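Local structure of lysozyme M1 (Streptomyces coelicolor, 1JFX) at residues T50-N54 and A55-R59; A141-N145 and T146-S150. The protein cleaves the beta-1,4-glycosidic bonds between N-acetylmuramic acid and N-acetylglucosamine in bacterial cell-wall peptidoglycan, acting as a secreted lysozyme and diacetylmuramidase of glycosyl hydrolase family 25. All blocks are in the same frame, centred on the assembly; numbering follows the deposited sequence.

Contact 1: residues T50-N54 and A55-R59; sequences TNAYN and AGIIR
A52 and Y53, in the last turn of helix 45-54, receive the side chain of R59 as the chain doubles back into strand 58-64. The aliphatic part of R59 meets A52 first, CG lying 3.9 Å from A52 CB. Farther out, the guanidinium crosses Y53 at a slant: Y53 CB sits over one face of the group, 3.5 Å from R59 NH2, and NH2 approaches the phenol ring obliquely, the two planes 38° apart. A chi1 of 56° sets R59 CG between the backbone N and the carbonyl carbon, and the bend at chi2 (94°) carries the chain across the side of the helix, past A52 to Y53. I57 also packs on A52, CB to CB at 4.2 Å.

The backbone of the turn fixes these positions. G56 has a positive phi, which glycine adopts readily, and with it two bonds back into the last turn make a Schellman motif. G56 N bonds to Y53 O at 2.9 Å, the donor standing above the carbonyl plane, while I57 N closes the wider loop onto A52 O at 3.0 Å. A55 N still makes the helical bond to N51 O.

Outside the turn, R59 NE is held by Y49 O and NH1 by T92 OG1, and R91 makes a cation-pi contact with Y53. A52 and I57 reach strand 29-36 through I32 and A30. R59 also makes a cation-pi contact with Y49, so its buried charge is probably stabilised by neutral oxygens and this ring, while the turn supplies donors to the carbonyls of N51, A52 and Y53.

Contact 2: residues A141-N145 and T146-S150; sequences ASWWN and TCTGS
W143 and W144 both turn CG away from the backbone N (chi1 -168° and -173°), which swings each indole along the helix toward the residue four places on. C147 and T148 complete the two pairs. With SG beside its own backbone N, C147 lays its side chain over one face of W143: SG is 3.5 Å from the centroid of the five-membered ring, a sulfur-aromatic contact, and CB is 3.6 Å from that of the six-membered ring, a CH-pi contact. T148 repeats the pattern on W144, its CG2 standing 3.7 Å from the centroid of the six-membered ring and almost on the ring normal.

The chi1 of 77° at T148 also puts OG1 over the pyrrole side of W144 and within 2.7 Å of W144 O. That carbonyl takes a second bond from T148 N at 3.0 Å, the two donors arriving from opposite faces of its plane. Helical bonds continue with C147 N to W143 O, and after the helix, where G149 has positive phi, S150 N reaches N145 O at 3.0 Å, in the carbonyl plane and on a lone pair.

Helix 141-148 links strands 136-139 and 160-163 in a beta-alpha-beta unit, with I120 of helix 113-131 touching W144 and T148. W143 NE1 bonds to M107 O, W144 NE1 to W151 O, and T148 OG1 also to W151 N. The side chain of W143 is about 5 Å from that of E100, a predicted active-site residue. Since C147 is disulfide-bonded to C108, its sulfur carries no thiol proton and cannot become a thiolate; W143 meets a neutral, polarisable sulfur, and the cystine ties the 108 region to the helix beside this ring face.

Both contacts are local and partly buried, and each includes the C-terminal end of a helix in the beta-alpha barrel, where a glycine of positive phi takes the chain out of the helix. Their centres are 33 Å apart, on opposite sides of the chain's centre. Contact 1 runs from helix 45-54 into strand 58-64; A52, I57 and R59 are buried and N54 is exposed. Contact 2 stays mostly within helix 141-148, burying W143, W144, C147 and T148 and exposing S142, T146 and S150. A cation beside a tyrosine marks the first, aromatic faces and a disulfide the second, and contact 2 comes nearer to the predicted active-site residues.

Contact 1: residues T50-N54 and A55-R59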
ATOM      1  N   THR A  50      -3.838   9.408 -12.777  1.00  6.95           N
ATOM      2  CA  THR A  50      -3.614  10.634 -13.535  1.00  6.66           C
ATOM      3  C   THR A  50      -4.101  11.854 -12.768  1.00  7.65           C
ATOM      4  O   THR A  50      -3.358  12.836 -12.584  1.00  6.92           O
ATOM      5  CB  THR A  50      -4.360  10.570 -14.895  1.00  7.77           C
ATOM      6  OG1 THR A  50      -3.829   9.490 -15.670  1.00  7.92           O
ATOM      7  CG2 THR A  50      -4.201  11.883 -15.681  1.00  5.69           C
ATOM      8  N   ASN A  51      -5.349  11.787 -12.306  1.00  7.30           N
ATOM      9  CA  ASN A  51      -5.956  12.915 -11.617  1.00  7.60           C
ATOM     10  C   ASN A  51      -5.342  13.240 -10.259  1.00  6.99           C
ATOM     11  O   ASN A  51      -5.255  14.404  -9.882  1.00  6.77           O
ATOM     12  CB  ASN A  51      -7.468  12.688 -11.505  1.00  7.78           C
ATOM     13  CG  ASN A  51      -8.140  12.569 -12.871  1.00  9.64           C
ATOM     14  OD1 ASN A  51      -7.649  13.102 -13.870  1.00 10.44           O
ATOM     15  ND2 ASN A  51      -9.270  11.880 -12.916  1.00  8.68           N
ATOM     16  N   ALA A  52      -4.916  12.226  -9.526  1.00  6.95           N
ATOM     17  CA  ALA A  52      -4.274  12.490  -8.239  1.00  7.39           C
ATOM     18  C   ALA A  52      -2.977  13.251  -8.513  1.00  7.43           C
ATOM     19  O   ALA A  52      -2.669  14.233  -7.839  1.00  7.07           O
ATOM     20  CB  ALA A  52      -3.974  11.175  -7.511  1.00  7.71           C
ATOM     21  N   TYR A  53      -2.221  12.810  -9.516  1.00  6.94           N
ATOM     22  CA  TYR A  53      -0.966  13.479  -9.857  1.00  7.47           C
ATOM     23  C   TYR A  53      -1.239  14.930 -10.261  1.00  6.86           C
ATOM     24  O   TYR A  53      -0.596  15.849  -9.765  1.00  7.80           O
ATOM     25  CB  TYR A  53      -0.263  12.729 -11.013  1.00  6.57           C
ATOM     26  CG  TYR A  53       0.959  13.453 -11.553  1.00  8.36           C
ATOM     27  CD1 TYR A  53       0.823  14.529 -12.439  1.00  8.51           C
ATOM     28  CD2 TYR A  53       2.244  13.132 -11.104  1.00 10.34           C
ATOM     29  CE1 TYR A  53       1.926  15.277 -12.843  1.00  7.44           C
ATOM     30  CE2 TYR A  53       3.357  13.872 -11.511  1.00  8.60           C
ATOM     31  CZ  TYR A  53       3.192  14.948 -12.371  1.00  8.23           C
ATOM     32  OH  TYR A  53       4.268  15.743 -12.709  1.00  7.92           O
ATOM     33  N   ASN A  54      -2.202  15.141 -11.152  1.00  8.18           N
ATOM     34  CA  ASN A  54      -2.479  16.503 -11.602  1.00  7.24           C
ATOM     35  C   ASN A  54      -2.934  17.423 -10.475  1.00  8.35           C
ATOM     36  O   ASN A  54      -2.708  18.635 -10.516  1.00  8.67           O
ATOM     37  CB  ASN A  54      -3.522  16.499 -12.730  1.00  7.08           C
ATOM     38  CG  ASN A  54      -2.985  15.912 -14.032  1.00  7.52           C
ATOM     39  OD1 ASN A  54      -1.773  15.840 -14.239  1.00  9.90           O
ATOM     40  ND2 ASN A  54      -3.889  15.502 -14.916  1.00  7.83           N
ATOM     41  N   ALA A  55      -3.571  16.850  -9.458  1.00  7.23           N
ATOM     42  CA  ALA A  55      -4.047  17.653  -8.333  1.00  7.70           C
ATOM     43  C   ALA A  55      -2.942  17.973  -7.336  1.00  8.56           C
ATOM     44  O   ALA A  55      -3.164  18.725  -6.388  1.00  9.14           O
ATOM     45  CB  ALA A  55      -5.176  16.926  -7.621  1.00  8.49           C
ATOM     46  N   GLY A  56      -1.767  17.382  -7.536  1.00  8.45           N
ATOM     47  CA  GLY A  56      -0.651  17.640  -6.645  1.00  9.35           C
ATOM     48  C   GLY A  56      -0.535  16.693  -5.465  1.00  9.93           C
ATOM     49  O   GLY A  56       0.196  16.974  -4.513  1.00 10.06           O
ATOM     50  N   ILE A  57      -1.253  15.577  -5.530  1.00  9.54           N
ATOM     51  CA  ILE A  57      -1.213  14.567  -4.474  1.00  8.66           C
ATOM     52  C   ILE A  57      -0.009  13.651  -4.740  1.00  8.35           C
ATOM     53  O   ILE A  57       0.225  13.240  -5.882  1.00  9.04           O
ATOM     54  CB  ILE A  57      -2.521  13.712  -4.488  1.00  9.91           C
ATOM     55  CG1 ILE A  57      -3.733  14.562  -4.081  1.00  9.94           C
ATOM     56  CG2 ILE A  57      -2.378  12.512  -3.559  1.00  9.25           C
ATOM     57  CD1 ILE A  57      -3.733  14.989  -2.604  1.00 12.25           C
ATOM     58  N   ILE A  58       0.782  13.365  -3.707  1.00  6.81           N
ATOM     59  CA  ILE A  58       1.919  12.444  -3.835  1.00  7.36           C
ATOM     60  C   ILE A  58       1.211  11.090  -3.786  1.00  7.67           C
ATOM     61  O   ILE A  58       0.614  10.729  -2.779  1.00  7.84           O
ATOM     62  CB  ILE A  58       2.908  12.626  -2.661  1.00  7.27           C
ATOM     63  CG1 ILE A  58       3.541  14.022  -2.748  1.00  7.08           C
ATOM     64  CG2 ILE A  58       3.988  11.562  -2.703  1.00  9.39           C
ATOM     65  CD1 ILE A  58       4.374  14.395  -1.538  1.00  7.70           C
ATOM     66  N   ARG A  59       1.266  10.345  -4.882  1.00  6.56           N
ATOM     67  CA  ARG A  59       0.508   9.109  -4.965  1.00  6.90           C
ATOM     68  C   ARG A  59       1.252   7.893  -5.452  1.00  6.59           C
ATOM     69  O   ARG A  59       2.222   8.012  -6.197  1.00  6.54           O
ATOM     70  CB  ARG A  59      -0.693   9.353  -5.875  1.00  8.14           C
ATOM     71  CG  ARG A  59      -0.319   9.877  -7.278  1.00  8.64           C
ATOM     72  CD  ARG A  59      -0.210   8.730  -8.255  1.00  6.92           C
ATOM     73  NE  ARG A  59       0.068   9.178  -9.624  1.00  9.68           N
ATOM     74  CZ  ARG A  59       1.286   9.431 -10.095  1.00  9.65           C
ATOM     75  NH1 ARG A  59       2.342   9.297  -9.303  1.00  9.37           N
ATOM     76  NH2 ARG A  59       1.458   9.740 -11.379  1.00  8.64           N
TER

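Contact 2: residues A141-N145 and T146-S150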
ATOM      1  N   ALA A 141      -1.552  -6.711  11.722  1.00  8.28           N
ATOM      2  CA  ALA A 141      -0.636  -7.402  12.607  1.00  7.70           C
ATOM      3  C   ALA A 141      -1.031  -8.884  12.696  1.00  8.53           C
ATOM      4  O   ALA A 141      -0.172  -9.754  12.673  1.00  8.71           O
ATOM      5  CB  ALA A 141      -0.681  -6.772  14.004  1.00  6.38           C
ATOM      6  N   SER A 142      -2.333  -9.154  12.796  1.00  9.08           N
ATOM      7  CA  SER A 142      -2.833 -10.528  12.901  1.00  9.67           C
ATOM      8  C   SER A 142      -2.389 -11.383  11.735  1.00  7.81           C
ATOM      9  O   SER A 142      -1.897 -12.501  11.913  1.00  9.57           O
ATOM     10  CB  SER A 142      -4.371 -10.552  12.938  1.00 10.85           C
ATOM     11  OG  SER A 142      -4.833 -10.132  14.206  1.00 20.45           O
ATOM     12  N   TRP A 143      -2.582 -10.866  10.529  1.00  8.03           N
ATOM     13  CA  TRP A 143      -2.206 -11.635   9.360  1.00  6.42           C
ATOM     14  C   TRP A 143      -0.692 -11.828   9.320  1.00  8.36           C
ATOM     15  O   TRP A 143      -0.210 -12.932   9.076  1.00  7.85           O
ATOM     16  CB  TRP A 143      -2.677 -10.949   8.080  1.00  8.11           C
ATOM     17  CG  TRP A 143      -2.561 -11.836   6.887  1.00  7.44           C
ATOM     18  CD1 TRP A 143      -3.534 -12.663   6.380  1.00  9.21           C
ATOM     19  CD2 TRP A 143      -1.389 -12.067   6.100  1.00  8.59           C
ATOM     20  NE1 TRP A 143      -3.028 -13.398   5.328  1.00  8.93           N
ATOM     21  CE2 TRP A 143      -1.716 -13.053   5.139  1.00  7.58           C
ATOM     22  CE3 TRP A 143      -0.088 -11.546   6.118  1.00  8.27           C
ATOM     23  CZ2 TRP A 143      -0.785 -13.532   4.207  1.00  6.64           C
ATOM     24  CZ3 TRP A 143       0.842 -12.027   5.188  1.00  8.31           C
ATOM     25  CH2 TRP A 143       0.478 -13.014   4.249  1.00  7.61           C
ATOM     26  N   TRP A 144       0.065 -10.759   9.546  1.00  7.93           N
ATOM     27  CA  TRP A 144       1.515 -10.898   9.516  1.00  7.68           C
ATOM     28  C   TRP A 144       2.011 -11.955  10.499  1.00  8.90           C
ATOM     29  O   TRP A 144       2.764 -12.877  10.142  1.00  8.98           O
ATOM     30  CB  TRP A 144       2.205  -9.569   9.847  1.00  9.85           C
ATOM     31  CG  TRP A 144       3.683  -9.662   9.654  1.00  8.52           C
ATOM     32  CD1 TRP A 144       4.643  -9.852  10.620  1.00  8.69           C
ATOM     33  CD2 TRP A 144       4.368  -9.664   8.401  1.00  7.27           C
ATOM     34  NE1 TRP A 144       5.882  -9.975  10.032  1.00  7.83           N
ATOM     35  CE2 TRP A 144       5.739  -9.863   8.671  1.00  7.80           C
ATOM     36  CE3 TRP A 144       3.953  -9.520   7.064  1.00  7.97           C
ATOM     37  CZ2 TRP A 144       6.704  -9.921   7.653  1.00  8.25           C
ATOM     38  CZ3 TRP A 144       4.913  -9.575   6.056  1.00  9.21           C
ATOM     39  CH2 TRP A 144       6.270  -9.772   6.358  1.00  9.43           C
ATOM     40  N   ASN A 145       1.583 -11.838  11.745  1.00  9.13           N
ATOM     41  CA  ASN A 145       2.050 -12.786  12.734  1.00  9.66           C
ATOM     42  C   ASN A 145       1.600 -14.213  12.441  1.00  9.26           C
ATOM     43  O   ASN A 145       2.398 -15.154  12.503  1.00 11.06           O
ATOM     44  CB  ASN A 145       1.637 -12.314  14.131  1.00 12.87           C
ATOM     45  CG  ASN A 145       2.453 -11.104  14.590  1.00 14.65           C
ATOM     46  OD1 ASN A 145       3.611 -10.935  14.182  1.00 12.10           O
ATOM     47  ND2 ASN A 145       1.862 -10.268  15.439  1.00 17.87           N
ATOM     48  N   THR A 146       0.338 -14.377  12.077  1.00  8.63           N
ATOM     49  CA  THR A 146      -0.164 -15.701  11.775  1.00  7.95           C
ATOM     50  C   THR A 146       0.440 -16.350  10.541  1.00  8.14           C
ATOM     51  O   THR A 146       0.974 -17.469  10.615  1.00  9.59           O
ATOM     52  CB  THR A 146      -1.689 -15.669  11.623  1.00  9.99           C
ATOM     53  OG1 THR A 146      -2.263 -15.394  12.901  1.00 11.55           O
ATOM     54  CG2 THR A 146      -2.224 -16.994  11.080  1.00  8.12           C
ATOM     55  N   CYS A 147       0.379 -15.654   9.408  1.00  8.10           N
ATOM     56  CA  CYS A 147       0.858 -16.234   8.169  1.00  7.42           C
ATOM     57  C   CYS A 147       2.359 -16.242   7.908  1.00  8.63           C
ATOM     58  O   CYS A 147       2.825 -17.016   7.080  1.00  8.44           O
ATOM     59  CB  CYS A 147       0.116 -15.608   6.993  1.00  6.89           C
ATOM     60  SG  CYS A 147      -1.693 -15.826   7.043  1.00  9.09           S
ATOM     61  N   THR A 148       3.126 -15.401   8.599  1.00  9.24           N
ATOM     62  CA  THR A 148       4.575 -15.440   8.404  1.00  9.55           C
ATOM     63  C   THR A 148       5.250 -16.007   9.640  1.00 10.66           C
ATOM     64  O   THR A 148       6.464 -16.187   9.673  1.00 10.53           O
ATOM     65  CB  THR A 148       5.192 -14.044   8.122  1.00  9.25           C
ATOM     66  OG1 THR A 148       5.288 -13.279   9.334  1.00  9.57           O
ATOM     67  CG2 THR A 148       4.347 -13.296   7.122  1.00  8.19           C
ATOM     68  N   GLY A 149       4.459 -16.304  10.663  1.00 11.97           N
ATOM     69  CA  GLY A 149       5.056 -16.815  11.881  1.00 11.64           C
ATOM     70  C   GLY A 149       5.903 -15.759  12.567  1.00 10.98           C
ATOM     71  O   GLY A 149       7.031 -16.036  12.989  1.00 10.43           O
ATOM     72  N   SER A 150       5.358 -14.548  12.674  1.00  9.64           N
ATOM     73  CA  SER A 150       6.015 -13.417  13.324  1.00 11.72           C
ATOM     74  C   SER A 150       7.418 -13.193  12.768  1.00 11.02           C
ATOM     75  O   SER A 150       8.380 -13.041  13.508  1.00 12.88           O
ATOM     76  CB  SER A 150       6.081 -13.648  14.839  1.00 14.13           C
ATOM     77  OG  SER A 150       4.780 -13.856  15.367  1.00 13.42           O
TER